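Local coordinates for amidohydrolase 3 domain-containing protein (Pyrococcus furiosus, PDB 3ICJ) that is uncharacterized but binds zinc and probably hydrolyses carbon-nitrogen bonds other than peptide bonds, at residues G301-R306 with W403-R408; H397-D402 with W416-K421. All coordinates share one frame; numbering follows the deposited sequence.

Contact 1: G301-R306 with W403-R408; sequences GSLGAR and WWIVNR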
# COMPACT_ATOMS: atom_id res chain seq x y z
N GLY A 301 -16.20 2.35 2.32
CA GLY A 301 -15.25 3.44 2.49
C GLY A 301 -14.42 3.27 3.76
O GLY A 301 -13.91 2.18 4.03
N SER A 302 -14.28 4.35 4.53
CA SER A 302 -13.34 4.38 5.66
C SER A 302 -14.05 4.76 6.96
O SER A 302 -15.09 5.42 6.93
CB SER A 302 -12.25 5.44 5.37
OG SER A 302 -12.84 6.74 5.42
N LEU A 303 -13.50 4.35 8.10
CA LEU A 303 -14.04 4.75 9.40
C LEU A 303 -13.91 6.25 9.69
O LEU A 303 -14.78 6.83 10.34
CB LEU A 303 -13.41 3.94 10.54
CG LEU A 303 -13.86 2.49 10.59
CD1 LEU A 303 -12.87 1.64 11.42
CD2 LEU A 303 -15.27 2.35 11.11
N GLY A 304 -12.84 6.88 9.17
CA GLY A 304 -12.61 8.31 9.39
C GLY A 304 -13.68 9.17 8.78
O GLY A 304 -14.13 10.15 9.38
N ALA A 305 -14.11 8.79 7.58
CA ALA A 305 -15.14 9.52 6.85
C ALA A 305 -16.55 9.00 7.18
O ALA A 305 -17.54 9.55 6.70
CB ALA A 305 -14.84 9.46 5.33
N ARG A 306 -16.64 7.97 8.03
CA ARG A 306 -17.92 7.31 8.38
C ARG A 306 -18.59 6.65 7.15
O ARG A 306 -19.82 6.57 7.07
CB ARG A 306 -18.92 8.23 9.12
CG ARG A 306 -18.35 8.90 10.36
CD ARG A 306 -19.44 9.42 11.29
NE ARG A 306 -18.83 10.10 12.43
CZ ARG A 306 -18.39 11.36 12.41
NH1 ARG A 306 -18.57 12.11 11.33
NH2 ARG A 306 -17.81 11.87 13.49
N TRP A 403 -6.76 7.32 16.27
CA TRP A 403 -7.03 7.50 17.70
C TRP A 403 -8.54 7.62 17.98
O TRP A 403 -8.99 7.42 19.10
CB TRP A 403 -6.28 8.74 18.23
CG TRP A 403 -6.67 10.03 17.51
CD1 TRP A 403 -6.02 10.59 16.45
CD2 TRP A 403 -7.81 10.88 17.78
NE1 TRP A 403 -6.67 11.73 16.04
CE2 TRP A 403 -7.77 11.93 16.83
CE3 TRP A 403 -8.85 10.85 18.72
CZ2 TRP A 403 -8.74 12.96 16.81
CZ3 TRP A 403 -9.82 11.86 18.69
CH2 TRP A 403 -9.75 12.90 17.74
N TRP A 404 -9.30 7.97 16.94
CA TRP A 404 -10.74 8.23 17.04
C TRP A 404 -11.63 6.99 16.89
O TRP A 404 -12.86 7.13 16.76
CB TRP A 404 -11.12 9.31 16.01
CG TRP A 404 -10.39 9.16 14.71
CD1 TRP A 404 -9.44 10.00 14.20
CD2 TRP A 404 -10.53 8.10 13.76
NE1 TRP A 404 -8.99 9.52 13.00
CE2 TRP A 404 -9.64 8.35 12.71
CE3 TRP A 404 -11.34 6.95 13.71
CZ2 TRP A 404 -9.52 7.49 11.60
CZ3 TRP A 404 -11.22 6.10 12.62
CH2 TRP A 404 -10.32 6.38 11.58
N ILE A 405 -11.03 5.79 16.89
CA ILE A 405 -11.79 4.53 16.72
C ILE A 405 -12.93 4.36 17.73
O ILE A 405 -14.07 4.09 17.33
CB ILE A 405 -10.87 3.27 16.75
CG1 ILE A 405 -10.09 3.15 15.44
CG2 ILE A 405 -11.70 1.96 16.99
CD1 ILE A 405 -10.72 2.25 14.40
N VAL A 406 -12.62 4.54 19.02
CA VAL A 406 -13.65 4.46 20.06
C VAL A 406 -14.77 5.51 19.85
O VAL A 406 -15.93 5.19 20.03
CB VAL A 406 -13.07 4.51 21.50
CG1 VAL A 406 -14.18 4.64 22.56
CG2 VAL A 406 -12.25 3.24 21.77
N ASN A 407 -14.42 6.72 19.43
CA ASN A 407 -15.42 7.73 19.09
C ASN A 407 -16.38 7.27 17.99
O ASN A 407 -17.57 7.52 18.09
CB ASN A 407 -14.79 9.07 18.71
CG ASN A 407 -14.09 9.75 19.88
OD1 ASN A 407 -14.30 9.40 21.04
ND2 ASN A 407 -13.25 10.74 19.56
N ARG A 408 -15.86 6.59 16.96
CA ARG A 408 -16.68 6.14 15.82
C ARG A 408 -17.60 4.98 16.14
O ARG A 408 -18.75 4.95 15.69
CB ARG A 408 -15.81 5.73 14.62
CG ARG A 408 -15.00 6.85 14.00
CD ARG A 408 -15.89 7.85 13.25
NE ARG A 408 -15.07 8.82 12.53
CZ ARG A 408 -14.56 9.92 13.08
NH1 ARG A 408 -13.81 10.74 12.35
NH2 ARG A 408 -14.77 10.19 14.37
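Arg408 lays its side chain against two successive carbonyls of the loop at Leu303 and Gly304. From CB, CG stands beside the backbone N (chi1 -64°), and a bend about the CB-CG bond turns the chain toward the loop. CG passes Leu303 O, and CD lies nearer, 3.3 Å from Leu303 O, with Arg306 NE on another side. NE then donates to Leu303 O over 3.0 Å; this bond is bent, 133° at the hydrogen, and the donor is tilted from the carbonyl plane. NH1 donates along a straighter line to Gly304 O, also at 3.0 Å, in the carbonyl plane and on a lone pair. Both oxygens lie close to the guanidinium plane, which fixes its rotation. In the probable (beta/alpha)8 barrel of this amidohydrolase, 301-306 belongs to the long loop after strand 290-294, a few residues after the zinc-binding carboxylated Lys296 in the sequence, and Gly301 O is hydrogen-bonded to NE2 of the zinc ligand His348. Across from it, Trp404 is the N-cap of helix 405-413. At the tip of Arg408, NH2 comes within 3.6 Å of Arg306 NH2, which lies over one guanidinium face. The two planes are 37° apart, and the side chains cross nearly at right angles. Asp316 OD2 forms salt bridges with both NH2 groups, so the two arginines converge on one carboxylate. The opposite guanidinium face is turned to the Trp404 indole. Gly304 CA sits over a face of that indole in a CH-pi contact, 4.1 Å from the centroid of the six-membered ring. Alongside, Leu303 CB touches Trp404 CZ3 at 3.7 Å, while Leu303 CD1 meets Ile405 CD1 at the same distance.

Contact 2: H397-D402 with W416-K421; sequences HFIVSD and WAYRLK
Tyr418 reaches across to Phe398, Ile399 and Asp402 in the connection between parallel strands 391-394 and 429-431, part of what is probably the (beta/alpha)8 barrel of an amidohydrolase. With CG beside the backbone N (chi1 -52°), its ring is carried across to helix 398-401. Tyr418 OH donates to Asp402 OD2 over 2.6 Å, on the anti side of the carboxylate and 18° out of its plane. Phe398 CB stands over one face of the phenol, 4.0 Å from the ring centroid, a CH-pi contact. The two aromatic planes meet obliquely at 71°, with Tyr418 CE1 at the edge of the Phe398 ring. Ile399 runs past in the opposite direction, CG1 against Tyr418 CB at 3.6 Å. A leucine in place of Tyr418 would probably leave Asp402 OD2 without this donor and Phe398 CB without an aromatic face to rest on. Farther out, the backbone of Tyr418 is hydrogen-bonded to that of Ser375, and its side chain touches Val454. Ahead of Phe398, His397 ND1 is hydrogen-bonded to Glu438 OE1. Leu420, the first residue of helix 420-426, packs on Ala449 of helix 442-451, and its CD1 meets Ile399 CD1 tip to tip at 3.9 Å.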
# COMPACT_ATOMS: atom_id res chain seq x y z
N HIS A 397 0.13 0.47 11.48
CA HIS A 397 0.23 1.88 11.84
C HIS A 397 -1.14 2.57 11.96
O HIS A 397 -1.25 3.61 12.58
CB HIS A 397 1.20 2.66 10.94
CG HIS A 397 1.73 3.91 11.58
ND1 HIS A 397 1.30 5.17 11.23
CD2 HIS A 397 2.61 4.08 12.60
CE1 HIS A 397 1.90 6.07 11.99
NE2 HIS A 397 2.70 5.44 12.83
N PHE A 398 -2.20 1.98 11.40
CA PHE A 398 -3.58 2.47 11.60
C PHE A 398 -3.91 2.53 13.10
O PHE A 398 -4.67 3.39 13.54
CB PHE A 398 -4.62 1.55 10.92
CG PHE A 398 -4.78 1.73 9.41
CD1 PHE A 398 -3.88 2.45 8.65
CD2 PHE A 398 -5.84 1.10 8.76
CE1 PHE A 398 -4.06 2.58 7.26
CE2 PHE A 398 -6.02 1.21 7.39
CZ PHE A 398 -5.12 1.96 6.63
N ILE A 399 -3.34 1.63 13.89
CA ILE A 399 -3.52 1.63 15.35
C ILE A 399 -3.07 2.96 15.98
O ILE A 399 -3.80 3.54 16.79
CB ILE A 399 -2.84 0.43 16.04
CG1 ILE A 399 -3.47 -0.88 15.55
CG2 ILE A 399 -2.98 0.54 17.56
CD1 ILE A 399 -2.68 -2.17 15.92
N VAL A 400 -1.88 3.43 15.57
CA VAL A 400 -1.35 4.73 15.97
C VAL A 400 -2.17 5.92 15.42
O VAL A 400 -2.51 6.84 16.16
CB VAL A 400 0.15 4.87 15.52
CG1 VAL A 400 0.74 6.23 15.95
CG2 VAL A 400 0.99 3.75 16.11
N SER A 401 -2.50 5.89 14.13
CA SER A 401 -3.11 7.03 13.43
C SER A 401 -4.58 7.25 13.77
O SER A 401 -5.04 8.39 13.86
CB SER A 401 -3.00 6.85 11.92
OG SER A 401 -1.66 6.86 11.50
N ASP A 402 -5.31 6.15 13.93
CA ASP A 402 -6.76 6.22 14.10
C ASP A 402 -7.15 6.25 15.57
O ASP A 402 -7.82 5.33 16.06
CB ASP A 402 -7.43 5.03 13.40
CG ASP A 402 -7.11 4.96 11.90
OD1 ASP A 402 -6.47 5.88 11.35
OD2 ASP A 402 -7.57 3.99 11.27
N TRP A 416 -13.34 -5.08 18.22
CA TRP A 416 -13.22 -5.71 16.91
C TRP A 416 -12.04 -5.18 16.10
O TRP A 416 -11.68 -5.76 15.07
CB TRP A 416 -14.51 -5.48 16.10
CG TRP A 416 -15.79 -6.03 16.74
CD1 TRP A 416 -15.90 -6.97 17.72
CD2 TRP A 416 -17.14 -5.67 16.38
NE1 TRP A 416 -17.22 -7.20 18.02
CE2 TRP A 416 -18.01 -6.43 17.20
CE3 TRP A 416 -17.70 -4.79 15.43
CZ2 TRP A 416 -19.41 -6.33 17.12
CZ3 TRP A 416 -19.11 -4.69 15.35
CH2 TRP A 416 -19.94 -5.46 16.20
N ALA A 417 -11.44 -4.09 16.55
CA ALA A 417 -10.51 -3.34 15.71
C ALA A 417 -9.08 -3.84 15.70
O ALA A 417 -8.49 -4.06 16.77
CB ALA A 417 -10.53 -1.85 16.09
N TYR A 418 -8.52 -3.98 14.49
CA TYR A 418 -7.08 -4.26 14.27
C TYR A 418 -6.57 -5.43 15.09
O TYR A 418 -5.58 -5.33 15.86
CB TYR A 418 -6.22 -2.98 14.46
CG TYR A 418 -6.72 -1.80 13.65
CD1 TYR A 418 -6.95 -1.91 12.27
CD2 TYR A 418 -6.98 -0.57 14.26
CE1 TYR A 418 -7.43 -0.82 11.52
CE2 TYR A 418 -7.45 0.53 13.52
CZ TYR A 418 -7.67 0.39 12.15
OH TYR A 418 -8.13 1.48 11.41
N ARG A 419 -7.26 -6.55 14.91
CA ARG A 419 -7.04 -7.75 15.69
C ARG A 419 -5.89 -8.58 15.11
O ARG A 419 -6.09 -9.71 14.67
CB ARG A 419 -8.34 -8.57 15.73
CG ARG A 419 -9.47 -7.83 16.41
CD ARG A 419 -10.74 -8.69 16.50
NE ARG A 419 -10.64 -9.78 17.47
CZ ARG A 419 -11.66 -10.56 17.81
NH1 ARG A 419 -12.85 -10.39 17.23
NH2 ARG A 419 -11.50 -11.53 18.70
N LEU A 420 -4.69 -7.99 15.11
CA LEU A 420 -3.53 -8.53 14.41
C LEU A 420 -3.17 -9.92 14.89
O LEU A 420 -2.94 -10.82 14.07
CB LEU A 420 -2.32 -7.58 14.55
CG LEU A 420 -2.54 -6.11 14.17
CD1 LEU A 420 -1.24 -5.33 14.24
CD2 LEU A 420 -3.14 -5.98 12.79
N LYS A 421 -3.12 -10.10 16.21
CA LYS A 421 -2.73 -11.38 16.79
C LYS A 421 -3.77 -12.47 16.45
O LYS A 421 -3.40 -13.57 16.02
CB LYS A 421 -2.51 -11.24 18.30
CG LYS A 421 -2.33 -12.55 19.07
CD LYS A 421 -1.04 -13.24 18.68
CE LYS A 421 -0.72 -14.39 19.62
NZ LYS A 421 0.07 -15.42 18.90

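Contacts 1 and 2 have centres about 12 Å apart and interlock along the chain: helices 398-401, 405-413 and 420-426 follow one another, with 403-408 lying between the two segments of contact 2. Ile405 joins them directly. Its CD1 packs 3.8 Å from Tyr418 CE2, and its CG2 lies 4.1 Å from Ala417 CB. Contact 2 is the nearer to the metal site: the Phe398 side chain is about 4 Å from those of the zinc ligands His373 and Asp434 and about 7 Å from a zinc ion. In contact 1 the Leu303 side chain stays about 8 Å from that of His373 and about 11 Å from a zinc ion.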